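Local coordinates for protein 4-oxalocrotonate decarboxylase NahK (PDB 5D2K) that catalyses the magnesium-assisted decarboxylation of 4-oxalocrotonate to 2-oxopent-4-enoate and carbon dioxide, a step in naphthalene degradation, at residues L27-I32 with K107-K112; E116-T121 with G234-T239; D140-T145 with A180-V185; D150-N155 with V164-S169. The protein carries 1 engineered substitution. All blocks are in the same frame, centred on the assembly; numbering follows the deposited sequence. Where two conformers were deposited one is given.

Contact 1: L27-I32 with K107-K112; sequences LNVHDI and KLIHPK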
loop_
_atom_site.group_PDB
_atom_site.type_symbol
_atom_site.label_atom_id
_atom_site.label_comp_id
_atom_site.label_asym_id
_atom_site.label_seq_id
_atom_site.Cartn_x
_atom_site.Cartn_y
_atom_site.Cartn_z
ATOM N N LEU A 27 -9.664 10.516 -8.530
ATOM C CA LEU A 27 -10.557 11.545 -7.996
ATOM C C LEU A 27 -11.948 11.529 -8.623
ATOM O O LEU A 27 -12.918 11.953 -7.994
ATOM C CB LEU A 27 -9.932 12.927 -8.185
ATOM C CG LEU A 27 -8.625 13.126 -7.429
ATOM C CD1 LEU A 27 -8.068 14.497 -7.760
ATOM C CD2 LEU A 27 -8.883 12.987 -5.940
ATOM N N ASN A 28 -12.044 11.045 -9.857
ATOM C CA ASN A 28 -13.324 11.040 -10.556
ATOM C C ASN A 28 -13.855 9.645 -10.869
ATOM O O ASN A 28 -14.812 9.482 -11.633
ATOM C CB ASN A 28 -13.197 11.882 -11.827
ATOM C CG ASN A 28 -12.876 13.332 -11.511
ATOM O OD1 ASN A 28 -13.772 14.117 -11.197
ATOM N ND2 ASN A 28 -11.596 13.688 -11.554
ATOM N N VAL A 29 -13.245 8.637 -10.240
ATOM C CA VAL A 29 -13.778 7.279 -10.176
ATOM C C VAL A 29 -14.045 6.672 -11.565
ATOM O O VAL A 29 -15.191 6.338 -11.913
ATOM C CB VAL A 29 -15.085 7.232 -9.326
ATOM C CG1 VAL A 29 -15.362 5.811 -8.866
ATOM C CG2 VAL A 29 -14.998 8.169 -8.115
ATOM N N HIS A 30 -12.985 6.536 -12.361
ATOM C CA HIS A 30 -13.087 5.818 -13.633
ATOM C C HIS A 30 -11.767 5.169 -13.959
ATOM O O HIS A 30 -10.711 5.638 -13.502
ATOM C CB HIS A 30 -13.518 6.755 -14.771
ATOM C CG HIS A 30 -12.535 7.851 -15.072
ATOM N ND1 HIS A 30 -11.412 7.655 -15.850
ATOM C CD2 HIS A 30 -12.518 9.154 -14.709
ATOM C CE1 HIS A 30 -10.741 8.791 -15.944
ATOM N NE2 HIS A 30 -11.395 9.719 -15.265
ATOM N N ASP A 31 -11.801 4.109 -14.761
ATOM C CA ASP A 31 -10.547 3.489 -15.152
ATOM C C ASP A 31 -9.942 4.186 -16.376
ATOM O O ASP A 31 -10.567 5.059 -16.999
ATOM C CB ASP A 31 -10.707 1.960 -15.367
ATOM C CG ASP A 31 -11.707 1.587 -16.457
ATOM O OD1 ASP A 31 -11.838 2.324 -17.450
ATOM O OD2 ASP A 31 -12.344 0.513 -16.323
ATOM N N ILE A 32 -8.690 3.843 -16.655
ATOM C CA ILE A 32 -7.947 4.364 -17.792
ATOM C C ILE A 32 -7.124 3.229 -18.383
ATOM O O ILE A 32 -6.967 2.168 -17.761
ATOM C CB ILE A 32 -7.001 5.526 -17.408
ATOM C CG1 ILE A 32 -6.068 5.094 -16.270
ATOM C CG2 ILE A 32 -7.800 6.777 -17.038
ATOM C CD1 ILE A 32 -4.978 6.107 -15.964
ATOM N N LYS A 107 -17.307 5.685 -4.591
ATOM C CA LYS A 107 -16.095 6.466 -4.817
ATOM C C LYS A 107 -14.953 5.572 -5.287
ATOM O O LYS A 107 -13.808 6.020 -5.405
ATOM C CB LYS A 107 -15.693 7.202 -3.537
ATOM C CG LYS A 107 -16.767 8.138 -3.004
ATOM C CD LYS A 107 -16.243 8.980 -1.851
ATOM C CE LYS A 107 -17.210 10.107 -1.511
ATOM N NZ LYS A 107 -17.369 11.062 -2.653
ATOM N N LEU A 108 -15.275 4.307 -5.533
ATOM C CA LEU A 108 -14.291 3.297 -5.898
ATOM C C LEU A 108 -14.668 2.628 -7.217
ATOM O O LEU A 108 -15.840 2.615 -7.608
ATOM C CB LEU A 108 -14.168 2.259 -4.778
ATOM C CG LEU A 108 -13.861 2.844 -3.400
ATOM C CD1 LEU A 108 -13.738 1.719 -2.371
ATOM C CD2 LEU A 108 -12.576 3.693 -3.431
ATOM N N ILE A 109 -13.675 2.072 -7.898
ATOM C CA ILE A 109 -13.865 1.543 -9.248
ATOM C C ILE A 109 -14.140 0.041 -9.225
ATOM O O ILE A 109 -15.176 -0.423 -9.724
ATOM C CB ILE A 109 -12.631 1.835 -10.118
ATOM C CG1 ILE A 109 -12.423 3.348 -10.248
ATOM C CG2 ILE A 109 -12.783 1.207 -11.498
ATOM C CD1 ILE A 109 -11.014 3.745 -10.655
ATOM N N HIS A 110 -13.215 -0.719 -8.643
ATOM C CA HIS A 110 -13.345 -2.173 -8.521
ATOM C C HIS A 110 -12.469 -2.653 -7.363
ATOM O O HIS A 110 -11.446 -3.326 -7.571
ATOM C CB HIS A 110 -12.972 -2.893 -9.833
ATOM C CG HIS A 110 -11.769 -2.332 -10.537
ATOM N ND1 HIS A 110 -11.571 -2.481 -11.895
ATOM C CD2 HIS A 110 -10.698 -1.635 -10.079
ATOM C CE1 HIS A 110 -10.436 -1.901 -12.243
ATOM N NE2 HIS A 110 -9.891 -1.375 -11.160
ATOM N N PRO A 111 -12.866 -2.299 -6.135
ATOM C CA PRO A 111 -11.990 -2.441 -4.969
ATOM C C PRO A 111 -11.817 -3.862 -4.452
ATOM O O PRO A 111 -12.697 -4.717 -4.596
ATOM C CB PRO A 111 -12.692 -1.588 -3.908
ATOM C CG PRO A 111 -14.143 -1.685 -4.276
ATOM C CD PRO A 111 -14.132 -1.631 -5.782
ATOM N N LYS A 112 -10.645 -4.083 -3.860
ATOM C CA LYS A 112 -10.299 -5.328 -3.187
ATOM C C LYS A 112 -9.702 -4.992 -1.830
ATOM O O LYS A 112 -9.143 -3.907 -1.661
ATOM C CB LYS A 112 -9.276 -6.142 -3.982
ATOM C CG LYS A 112 -9.673 -6.526 -5.394
ATOM C CD LYS A 112 -8.540 -7.331 -6.030
ATOM C CE LYS A 112 -8.777 -7.567 -7.513
ATOM N NZ LYS A 112 -10.001 -8.374 -7.747
#

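Contact 2: E116-T121 with G234-T239; sequences EISVVT and GTFIMT. With MG (magnesium ion), chain C.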
loop_
_atom_site.group_PDB
_atom_site.type_symbol
_atom_site.label_atom_id
_atom_site.label_comp_id
_atom_site.label_asym_id
_atom_site.label_seq_id
_atom_site.Cartn_x
_atom_site.Cartn_y
_atom_site.Cartn_z
ATOM N N GLU A 116 -2.929 -6.608 6.256
ATOM C CA GLU A 116 -1.519 -6.227 6.429
ATOM C C GLU A 116 -1.179 -5.931 7.878
ATOM O O GLU A 116 -2.064 -5.788 8.723
ATOM C CB GLU A 116 -1.171 -4.995 5.567
ATOM C CG GLU A 116 -1.726 -5.087 4.145
ATOM C CD GLU A 116 -1.061 -4.191 3.122
ATOM O OE1 GLU A 116 0.005 -3.600 3.388
ATOM O OE2 GLU A 116 -1.609 -4.112 2.009
ATOM N N ILE A 117 0.114 -5.844 8.165
ATOM C CA ILE A 117 0.532 -5.311 9.448
ATOM C C ILE A 117 1.368 -4.056 9.181
ATOM O O ILE A 117 2.240 -4.022 8.294
ATOM C CB ILE A 117 1.290 -6.373 10.310
ATOM C CG1 ILE A 117 1.521 -5.860 11.739
ATOM C CG2 ILE A 117 2.583 -6.798 9.663
ATOM C CD1 ILE A 117 0.226 -5.644 12.557
ATOM N N SER A 118 1.029 -2.992 9.897
ATOM C CA SER A 118 1.745 -1.734 9.745
ATOM C C SER A 118 2.612 -1.450 10.948
ATOM O O SER A 118 2.397 -2.006 12.028
ATOM C CB SER A 118 0.773 -0.569 9.554
ATOM O OG SER A 118 -0.063 -0.797 8.446
ATOM N N VAL A 119 3.581 -0.565 10.750
ATOM C CA VAL A 119 4.418 -0.080 11.845
ATOM C C VAL A 119 4.428 1.436 11.843
ATOM O O VAL A 119 4.178 2.067 10.814
ATOM C CB VAL A 119 5.888 -0.597 11.756
ATOM C CG1 VAL A 119 5.928 -2.115 11.836
ATOM C CG2 VAL A 119 6.576 -0.092 10.480
ATOM N N VAL A 120 4.685 2.019 13.010
ATOM C CA VAL A 120 5.002 3.441 13.105
ATOM C C VAL A 120 6.423 3.540 13.617
ATOM O O VAL A 120 6.771 2.888 14.590
ATOM C CB VAL A 120 4.016 4.192 14.037
ATOM C CG1 VAL A 120 4.518 5.595 14.352
ATOM C CG2 VAL A 120 2.650 4.281 13.375
ATOM N N THR A 121 7.256 4.331 12.945
ATOM C CA THR A 121 8.659 4.438 13.334
ATOM C C THR A 121 8.872 5.548 14.358
ATOM O O THR A 121 8.060 6.465 14.454
ATOM C CB THR A 121 9.570 4.714 12.123
ATOM O OG1 THR A 121 9.320 6.037 11.610
ATOM C CG2 THR A 121 9.332 3.681 11.027
ATOM N N GLY A 234 8.519 8.777 12.806
ATOM C CA GLY A 234 7.096 9.020 12.957
ATOM C C GLY A 234 6.265 8.619 11.758
ATOM O O GLY A 234 5.102 9.002 11.655
ATOM N N THR A 235 6.851 7.846 10.848
ATOM C CA THR A 235 6.149 7.432 9.643
ATOM C C THR A 235 5.361 6.138 9.845
ATOM O O THR A 235 5.869 5.163 10.398
ATOM C CB THR A 235 7.131 7.252 8.463
ATOM O OG1 THR A 235 7.855 8.479 8.261
ATOM C CG2 THR A 235 6.396 6.879 7.165
ATOM N N PHE A 236 4.118 6.156 9.374
ATOM C CA PHE A 236 3.251 4.976 9.323
ATOM C C PHE A 236 3.553 4.223 8.034
ATOM O O PHE A 236 3.527 4.808 6.956
ATOM C CB PHE A 236 1.786 5.424 9.404
ATOM C CG PHE A 236 0.758 4.335 9.201
ATOM C CD1 PHE A 236 0.336 3.551 10.260
ATOM C CD2 PHE A 236 0.133 4.179 7.980
ATOM C CE1 PHE A 236 -0.657 2.592 10.081
ATOM C CE2 PHE A 236 -0.858 3.221 7.797
ATOM C CZ PHE A 236 -1.244 2.426 8.851
ATOM N N ILE A 237 3.868 2.929 8.156
ATOM C CA ILE A 237 4.217 2.090 7.002
ATOM C C ILE A 237 3.371 0.827 6.937
ATOM O O ILE A 237 3.403 0.009 7.857
ATOM C CB ILE A 237 5.705 1.651 7.036
ATOM C CG1 ILE A 237 6.634 2.848 7.230
ATOM C CG2 ILE A 237 6.069 0.854 5.774
ATOM C CD1 ILE A 237 8.073 2.421 7.488
ATOM N N MET A 238 2.649 0.646 5.837
ATOM C CA MET A 238 1.917 -0.601 5.597
ATOM C C MET A 238 2.846 -1.552 4.865
ATOM O O MET A 238 3.289 -1.239 3.761
ATOM C CB MET A 238 0.651 -0.343 4.776
ATOM C CG MET A 238 -0.333 0.573 5.463
ATOM S SD MET A 238 -1.876 0.740 4.527
ATOM C CE MET A 238 -2.310 -0.932 4.243
ATOM N N THR A 239 3.151 -2.708 5.453
ATOM C CA THR A 239 4.297 -3.469 4.961
ATOM C C THR A 239 3.987 -4.455 3.846
ATOM O O THR A 239 4.914 -4.991 3.237
ATOM C CB THR A 239 5.014 -4.228 6.120
ATOM O OG1 THR A 239 4.121 -5.158 6.747
ATOM C CG2 THR A 239 5.554 -3.238 7.174
HETATM MG MG MG C . -1.230 -3.431 0.154
HETATM O O HOH W 1 0.470 -2.505 0.941
HETATM O O HOH W 2 1.972 -6.776 6.253
#

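Contact 3: D140-T145 with A180-V185; sequences DYVIPT and ASLEEV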
loop_
_atom_site.group_PDB
_atom_site.type_symbol
_atom_site.label_atom_id
_atom_site.label_comp_id
_atom_site.label_asym_id
_atom_site.label_seq_id
_atom_site.Cartn_x
_atom_site.Cartn_y
_atom_site.Cartn_z
ATOM N N ASP A 140 8.349 1.864 16.649
ATOM C CA ASP A 140 7.670 2.335 17.858
ATOM C C ASP A 140 6.591 1.341 18.265
ATOM O O ASP A 140 6.611 0.808 19.375
ATOM C CB ASP A 140 7.073 3.728 17.590
ATOM C CG ASP A 140 6.759 4.503 18.857
ATOM O OD1 ASP A 140 6.794 3.913 19.953
ATOM O OD2 ASP A 140 6.474 5.715 18.733
ATOM N N TYR A 141 5.661 1.074 17.360
ATOM C CA TYR A 141 4.604 0.101 17.629
ATOM C C TYR A 141 4.019 -0.421 16.314
ATOM O O TYR A 141 4.375 0.049 15.226
ATOM C CB TYR A 141 3.509 0.714 18.517
ATOM C CG TYR A 141 2.891 1.995 17.989
ATOM C CD1 TYR A 141 3.493 3.231 18.222
ATOM C CD2 TYR A 141 1.697 1.970 17.283
ATOM C CE1 TYR A 141 2.929 4.408 17.743
ATOM C CE2 TYR A 141 1.120 3.142 16.800
ATOM C CZ TYR A 141 1.743 4.353 17.036
ATOM O OH TYR A 141 1.172 5.510 16.556
ATOM N N VAL A 142 3.142 -1.413 16.422
ATOM C CA VAL A 142 2.561 -2.060 15.252
ATOM C C VAL A 142 1.047 -1.830 15.224
ATOM O O VAL A 142 0.436 -1.641 16.277
ATOM C CB VAL A 142 2.884 -3.564 15.238
ATOM C CG1 VAL A 142 4.386 -3.770 15.479
ATOM C CG2 VAL A 142 2.056 -4.300 16.280
ATOM N N ILE A 143 0.472 -1.821 14.017
ATOM C CA ILE A 143 -0.944 -1.520 13.806
ATOM C C ILE A 143 -1.589 -2.474 12.806
ATOM O O ILE A 143 -1.244 -2.444 11.625
ATOM C CB ILE A 143 -1.136 -0.081 13.281
ATOM C CG1 ILE A 143 -0.615 0.943 14.294
ATOM C CG2 ILE A 143 -2.598 0.188 12.948
ATOM C CD1 ILE A 143 -0.660 2.363 13.772
ATOM N N PRO A 144 -2.532 -3.319 13.271
ATOM C CA PRO A 144 -3.304 -4.132 12.316
ATOM C C PRO A 144 -4.003 -3.229 11.307
ATOM O O PRO A 144 -4.644 -2.262 11.715
ATOM C CB PRO A 144 -4.308 -4.860 13.209
ATOM C CG PRO A 144 -3.567 -5.022 14.518
ATOM C CD PRO A 144 -2.842 -3.677 14.667
ATOM N N THR A 145 -3.837 -3.510 10.015
ATOM C CA THR A 145 -4.336 -2.617 8.972
ATOM C C THR A 145 -4.861 -3.405 7.780
ATOM O O THR A 145 -4.168 -4.284 7.262
ATOM C CB THR A 145 -3.231 -1.659 8.457
ATOM O OG1 THR A 145 -2.617 -0.976 9.554
ATOM C CG2 THR A 145 -3.798 -0.620 7.486
ATOM N N ALA A 180 0.251 -2.460 19.499
ATOM C CA ALA A 180 1.235 -2.712 20.549
ATOM C C ALA A 180 2.710 -2.549 20.167
ATOM O O ALA A 180 3.081 -2.548 19.000
ATOM C CB ALA A 180 1.020 -4.109 21.082
ATOM N N SER A 181 3.548 -2.427 21.192
ATOM C CA SER A 181 4.999 -2.369 21.024
ATOM C C SER A 181 5.545 -3.589 20.295
ATOM O O SER A 181 5.042 -4.693 20.450
ATOM C CB SER A 181 5.677 -2.250 22.390
ATOM O OG SER A 181 5.281 -1.056 23.040
ATOM N N LEU A 182 6.593 -3.378 19.505
ATOM C CA LEU A 182 7.174 -4.468 18.737
ATOM C C LEU A 182 7.629 -5.650 19.597
ATOM O O LEU A 182 7.469 -6.800 19.203
ATOM C CB LEU A 182 8.353 -3.954 17.903
ATOM C CG LEU A 182 9.065 -5.002 17.047
ATOM C CD1 LEU A 182 8.101 -5.667 16.046
ATOM C CD2 LEU A 182 10.249 -4.367 16.333
ATOM N N GLU A 183 8.170 -5.407 20.785
ATOM C CA GLU A 183 8.709 -6.495 21.597
ATOM C C GLU A 183 7.619 -7.465 22.058
ATOM O O GLU A 183 7.906 -8.598 22.446
ATOM C CB GLU A 183 9.461 -5.942 22.807
ATOM C CG GLU A 183 8.568 -5.382 23.897
ATOM C CD GLU A 183 9.364 -4.857 25.076
ATOM O OE1 GLU A 183 10.603 -5.031 25.079
ATOM O OE2 GLU A 183 8.756 -4.273 25.997
ATOM N N GLU A 184 6.364 -7.010 22.020
ATOM C CA GLU A 184 5.219 -7.830 22.428
ATOM C C GLU A 184 4.615 -8.658 21.295
ATOM O O GLU A 184 3.740 -9.497 21.526
ATOM C CB GLU A 184 4.097 -6.957 22.989
ATOM C CG GLU A 184 4.446 -6.072 24.159
ATOM C CD GLU A 184 3.266 -5.190 24.535
ATOM O OE1 GLU A 184 3.312 -3.969 24.273
ATOM O OE2 GLU A 184 2.276 -5.731 25.065
ATOM N N VAL A 185 5.044 -8.392 20.069
ATOM C CA VAL A 185 4.432 -8.992 18.884
ATOM C C VAL A 185 5.477 -9.624 17.965
ATOM O O VAL A 185 6.417 -8.951 17.524
ATOM C CB VAL A 185 3.637 -7.949 18.061
ATOM C CG1 VAL A 185 2.802 -8.647 16.979
ATOM C CG2 VAL A 185 2.745 -7.094 18.967
HETATM O O HOH W 3 8.125 -1.155 19.791
#

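Contact 4: D150-N155 with V164-S169; sequences DSRYEN and VADNAS. With OOG (2-oxoadipic acid), chain D.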
loop_
_atom_site.group_PDB
_atom_site.type_symbol
_atom_site.label_atom_id
_atom_site.label_comp_id
_atom_site.label_asym_id
_atom_site.label_seq_id
_atom_site.Cartn_x
_atom_site.Cartn_y
_atom_site.Cartn_z
ATOM N N ASP A 150 -7.365 -0.398 -5.308
ATOM C CA ASP A 150 -8.315 -0.083 -6.369
ATOM C C ASP A 150 -7.559 0.484 -7.556
ATOM O O ASP A 150 -7.492 1.703 -7.750
ATOM C CB ASP A 150 -9.373 0.904 -5.845
ATOM C CG ASP A 150 -10.567 1.039 -6.767
ATOM O OD1 ASP A 150 -10.922 0.045 -7.423
ATOM O OD2 ASP A 150 -11.156 2.140 -6.829
ATOM N N SER A 151 -6.967 -0.400 -8.354
ATOM C CA SER A 151 -6.196 0.044 -9.509
ATOM C C SER A 151 -7.055 0.875 -10.443
ATOM O O SER A 151 -8.197 0.512 -10.720
ATOM C CB SER A 151 -5.628 -1.155 -10.267
ATOM O OG SER A 151 -4.946 -0.731 -11.445
ATOM N N ARG A 152 -6.509 1.983 -10.922
ATOM C CA ARG A 152 -7.246 2.795 -11.881
ATOM C C ARG A 152 -7.155 2.212 -13.302
ATOM O O ARG A 152 -7.730 2.769 -14.226
ATOM C CB ARG A 152 -6.748 4.252 -11.841
ATOM C CG ARG A 152 -7.524 5.144 -10.840
ATOM C CD ARG A 152 -7.516 4.593 -9.392
ATOM N NE ARG A 152 -6.161 4.564 -8.841
ATOM C CZ ARG A 152 -5.870 4.554 -7.541
ATOM N NH1 ARG A 152 -4.590 4.524 -7.158
ATOM N NH2 ARG A 152 -6.833 4.590 -6.619
ATOM N N TYR A 153 -6.464 1.087 -13.475
ATOM C CA TYR A 153 -6.400 0.456 -14.795
ATOM C C TYR A 153 -7.492 -0.579 -14.955
ATOM O O TYR A 153 -7.844 -1.272 -14.004
ATOM C CB TYR A 153 -5.021 -0.166 -15.033
ATOM C CG TYR A 153 -3.937 0.872 -14.927
ATOM C CD1 TYR A 153 -3.873 1.929 -15.825
ATOM C CD2 TYR A 153 -3.007 0.815 -13.902
ATOM C CE1 TYR A 153 -2.893 2.899 -15.713
ATOM C CE2 TYR A 153 -2.029 1.773 -13.774
ATOM C CZ TYR A 153 -1.975 2.811 -14.683
ATOM O OH TYR A 153 -0.987 3.748 -14.538
ATOM N N GLU A 154 -8.036 -0.654 -16.171
ATOM C CA GLU A 154 -9.181 -1.508 -16.461
ATOM C C GLU A 154 -8.892 -2.964 -16.141
ATOM O O GLU A 154 -7.788 -3.456 -16.388
ATOM C CB GLU A 154 -9.603 -1.373 -17.930
ATOM C CG GLU A 154 -10.756 -2.293 -18.315
ATOM C CD GLU A 154 -11.330 -1.984 -19.680
ATOM O OE1 GLU A 154 -10.773 -1.109 -20.375
ATOM O OE2 GLU A 154 -12.341 -2.617 -20.053
ATOM N N ASN A 155 -9.903 -3.626 -15.580
ATOM C CA ASN A 155 -9.855 -5.032 -15.190
ATOM C C ASN A 155 -8.762 -5.337 -14.177
ATOM O O ASN A 155 -8.311 -6.480 -14.073
ATOM C CB ASN A 155 -9.689 -5.925 -16.421
ATOM C CG ASN A 155 -11.019 -6.394 -16.979
ATOM O OD1 ASN A 155 -11.633 -5.719 -17.810
ATOM N ND2 ASN A 155 -11.478 -7.553 -16.516
ATOM N N VAL A 164 3.116 1.549 -10.554
ATOM C CA VAL A 164 3.861 2.534 -9.787
ATOM C C VAL A 164 3.346 3.943 -10.066
ATOM O O VAL A 164 3.158 4.728 -9.142
ATOM C CB VAL A 164 5.368 2.450 -10.093
ATOM C CG1 VAL A 164 6.098 3.670 -9.565
ATOM C CG2 VAL A 164 5.948 1.177 -9.484
ATOM N N ALA A 165 3.124 4.262 -11.340
ATOM C CA ALA A 165 2.639 5.582 -11.721
ATOM C C ALA A 165 1.267 5.887 -11.105
ATOM O O ALA A 165 0.951 7.048 -10.838
ATOM C CB ALA A 165 2.571 5.698 -13.251
ATOM N N ASP A 166 0.469 4.832 -10.910
ATOM C CA ASP A 166 -0.852 4.889 -10.267
ATOM C C ASP A 166 -0.765 4.711 -8.735
ATOM O O ASP A 166 -1.707 4.237 -8.086
ATOM C CB ASP A 166 -1.755 3.808 -10.897
ATOM C CG ASP A 166 -3.207 3.868 -10.433
ATOM O OD1 ASP A 166 -3.752 4.968 -10.242
ATOM O OD2 ASP A 166 -3.806 2.778 -10.272
ATOM N N ASN A 167 0.370 5.105 -8.163
ATOM C CA ASN A 167 0.563 5.067 -6.718
ATOM C C ASN A 167 0.251 3.695 -6.110
ATOM O O ASN A 167 -0.351 3.589 -5.041
ATOM C CB ASN A 167 -0.285 6.145 -6.036
ATOM C CG ASN A 167 0.132 6.367 -4.595
ATOM O OD1 ASN A 167 1.298 6.175 -4.257
ATOM N ND2 ASN A 167 -0.815 6.742 -3.743
ATOM N N ALA A 168 0.674 2.652 -6.813
ATOM C CA ALA A 168 0.515 1.271 -6.347
ATOM C C ALA A 168 -0.934 0.952 -5.941
ATOM O O ALA A 168 -1.166 0.211 -4.993
ATOM C CB ALA A 168 1.473 0.996 -5.191
ATOM N N SER A 169 -1.894 1.503 -6.687
ATOM C CA SER A 169 -3.324 1.174 -6.537
ATOM C C SER A 169 -3.928 1.612 -5.196
ATOM O O SER A 169 -5.007 1.154 -4.812
ATOM C CB SER A 169 -3.551 -0.333 -6.725
ATOM O OG SER A 169 -2.946 -0.811 -7.925
HETATM C C2 OOG D . -0.774 -3.181 -6.204
HETATM C C3 OOG D . -0.838 -2.953 -4.703
HETATM C C4 OOG D . 0.028 -3.956 -3.969
HETATM C C6 OOG D . 0.205 -5.080 -1.623
HETATM O O4 OOG D . 0.007 -5.029 -0.387
HETATM O O3 OOG D . 0.718 -6.099 -2.150
HETATM C C5 OOG D . -0.199 -3.902 -2.475
HETATM C C1 OOG D . -1.951 -4.024 -6.652
HETATM O O1 OOG D . -2.816 -3.556 -7.448
HETATM O O2 OOG D . -2.057 -5.205 -6.229
HETATM O O5 OOG D . -0.695 -2.946 -1.920
HETATM O O HOH W 4 -2.642 0.337 -10.472
#

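Contact 1: L27-I32 with K107-K112
Val29 and Ile109 carry this surface contact, in which the Schellman motif ending helix 12-27 lies against the loop that leads into strand 112-121. Val29 is the C-prime residue of the motif, with a positive phi of 56°; His30 N returns to Ala25 O and Val29 N to Glu26 O, and the chain then leaves the helix and runs past Ile109.

What joins the two segments is van der Waals contact. Val29 sets both branches on the main chain of Lys107 and Leu108: CG1, anti to its own backbone N (chi1 -161°), lies 3.5 Å from Leu108 O, while CG2 lies 3.7 Å from Lys107 O. The two side chains meet through Val29 CG1 and Ile109 CG1, 4.1 Å apart. Ile109 in turn presses on main chain, its CD1 3.4 Å from His30 O and its CG1 3.9 Å from His30 N.

Several polar bonds run instead to a third piece of chain, 150-155. Ile109 N and His110 N are held by the carboxylate of Asp150, His110 NE2 bonds to Ser151 O, and Ile32 pairs through its backbone with Arg152, so both loops rest on it.

Within 27-32, His30 ND1 donates to Asp31 O over 3.0 Å; the hydrogen bond is almost straight (176°) and the oxygen lies in the imidazole plane, although the nitrogen stands above the plane of the Asp31 carbonyl.

Contact 2: E116-T121 with G234-T239
Gly234 meets Thr121 through its N, which makes weak hydrogen bonds to both Thr121 O and Thr121 OG1. At its backbone angles a CB would jam against the preceding carbonyl oxygen. At Thr235 the pairing firms up: Thr121 N donates to Thr235 O (3.0 Å), and Thr235 N donates back to Thr121 OG1 (3.2 Å), whose position between its own backbone N and carbonyl carbon (chi1 68°) brings it there. Thr121 CG2 lies 4.0 Å from Ile237 CD1. An alanine in place of Thr121 would probably leave Thr235 N without this acceptor and open a gap beside Ile237 CD1.

Phe236, on the same face as Val120 and Ser118, takes Val120 CG2 at its ring edge, in plane, and Ser118 CB 3.5 Å from its CE1. Ile237 and Val119 form the antiparallel hydrogen-bonded pair, with Ile237 N to Val119 O at 2.8 Å; their side chains turn to the other face, toward helix 213-225. Met238 packs its CG on Ser118 OG, itself bonded to Thr145 OG1. A bend at chi3 (51°) carries Met238 CE to 3.6 Å from Glu116 OE1. Thr239 grips Ile117 O twice, through OG1 (2.7 Å) and more distantly through N, and a water bridges Thr239 OG1 to Ile117 N.

The strand pair thus leads to the metal: Glu116 OE2 binds magnesium at 2.0 Å with Glu114, Glu147, a water that also donates to Glu116 OE1, and 2-oxoadipate. Three glutamates around one metal are characteristic of the fumarylacetoacetate hydrolase fold.

Contact 3: D140-T145 with A180-V185
Val142 overlaps the Ala180 carbonyl, its CG2 3.4 Å from Ala180 O. With CG1 anti to the carbonyl carbon (chi1 -49°), CG2 falls between the valine's own backbone N and carbonyl carbon. The same methyl also meets Val185 CG2 tip to tip, a less certain contact since Val185 was modelled in two conformers. The other branch, Val142 CG1, touches Leu182 CD1 more loosely at 4.2 Å. Ala180 O also accepts a direct hydrogen bond from Val142 N (2.8 Å, N-H...O angle 157°), and Tyr141 CB lies 3.3 Å from the same oxygen.

Two residues earlier on strand 139-149, where Asp140 and Tyr141 form a classic beta bulge opposite Val120, a water takes over: it donates to Asp140 O and accepts from Leu182 N at 2.7 Å. Leu182 begins the 3-10 turn 182-184, in which Glu184 N bonds to Ser181 O. The contact therefore fastens the loop after strand 170-175 along the bulged beginning of strand 139-149.

Main-chain atoms and one water do the polar work here and the side chains contribute hydrocarbon packing, on each other and on the Ala180 carbonyl, so the join depends on backbone position and hydrocarbon fit, with no charge pair across it.

Contact 4: D150-N155 with V164-S169
Arg152 and Asp166 form the tight half of this buried contact. A bend at chi3 (64°), after one at chi2, turns NE to Asp166 OD1 at 2.8 Å, in the guanidinium plane and on the syn lone pair of the oxygen; this is a salt bridge, with carboxylate and guanidinium planes nearly perpendicular (89°). Arg152 NH1 goes on to Asp166 O (3.0 Å) and adds a weak bond to OD1. The second carboxylate oxygen, OD2, takes Arg152 N at 2.9 Å through an almost straight hydrogen bond. Asp166 O is shared with Ser169 N, the two donors coming from the two sides of its plane, while Arg152 NH2 turns to Ser170 O. A leucine in place of Arg152 would probably leave Asp166 OD1 without its charged mate in a buried setting and rob Asp166 O of one donor. The Tyr153 ring runs alongside Asp166 in the reverse direction, CE2 3.5 Å from its CB, and its OH bonds to Ser162 O. Asp150 N bonds to Ser169 O.

Between Ser151 and Ser169 the fit is looser: the hydroxyls are 4.0 Å apart (OG to OG), and a water bridges them while donating to Asp166 OD2 and Ser169 OG. Ser151 OG also accepts from Tyr153 N, an ST turn.

The Schellman motif at Asn167 ends helix 160-165 and leads the chain into the pocket: Ser169 OG donates to 2-oxoadipate O1 (2.8 Å) and Ala168 O accepts from Lys69 NZ, so that Asp166 and Arg152 probably act as a second shell of the substrate-analogue site.

Overall arrangement
The four contacts fall into two pairs on opposite sides of the chain's centre. Contacts 1 and 4 lie with their centres about 9 Å apart, and touch where Asp31 CB packs 3.3 Å from Arg152 O. Contacts 2 and 3, also about 9 Å apart between centres, share a sheet: strands 112-121 and 139-149 are neighbours, and Ser118 O meets Ile143 N at 2.8 Å. The active site lies between the pairs. Contact 2 supplies a magnesium ligand, whereas contact 4 gives one hydrogen bond to the 2-oxoadipate carboxylate at the end away from the metal; their centres are about 21 Å apart, and the Ser169 side chain is about 8 Å from the metal. Contacts 1 and 3 lie farther out.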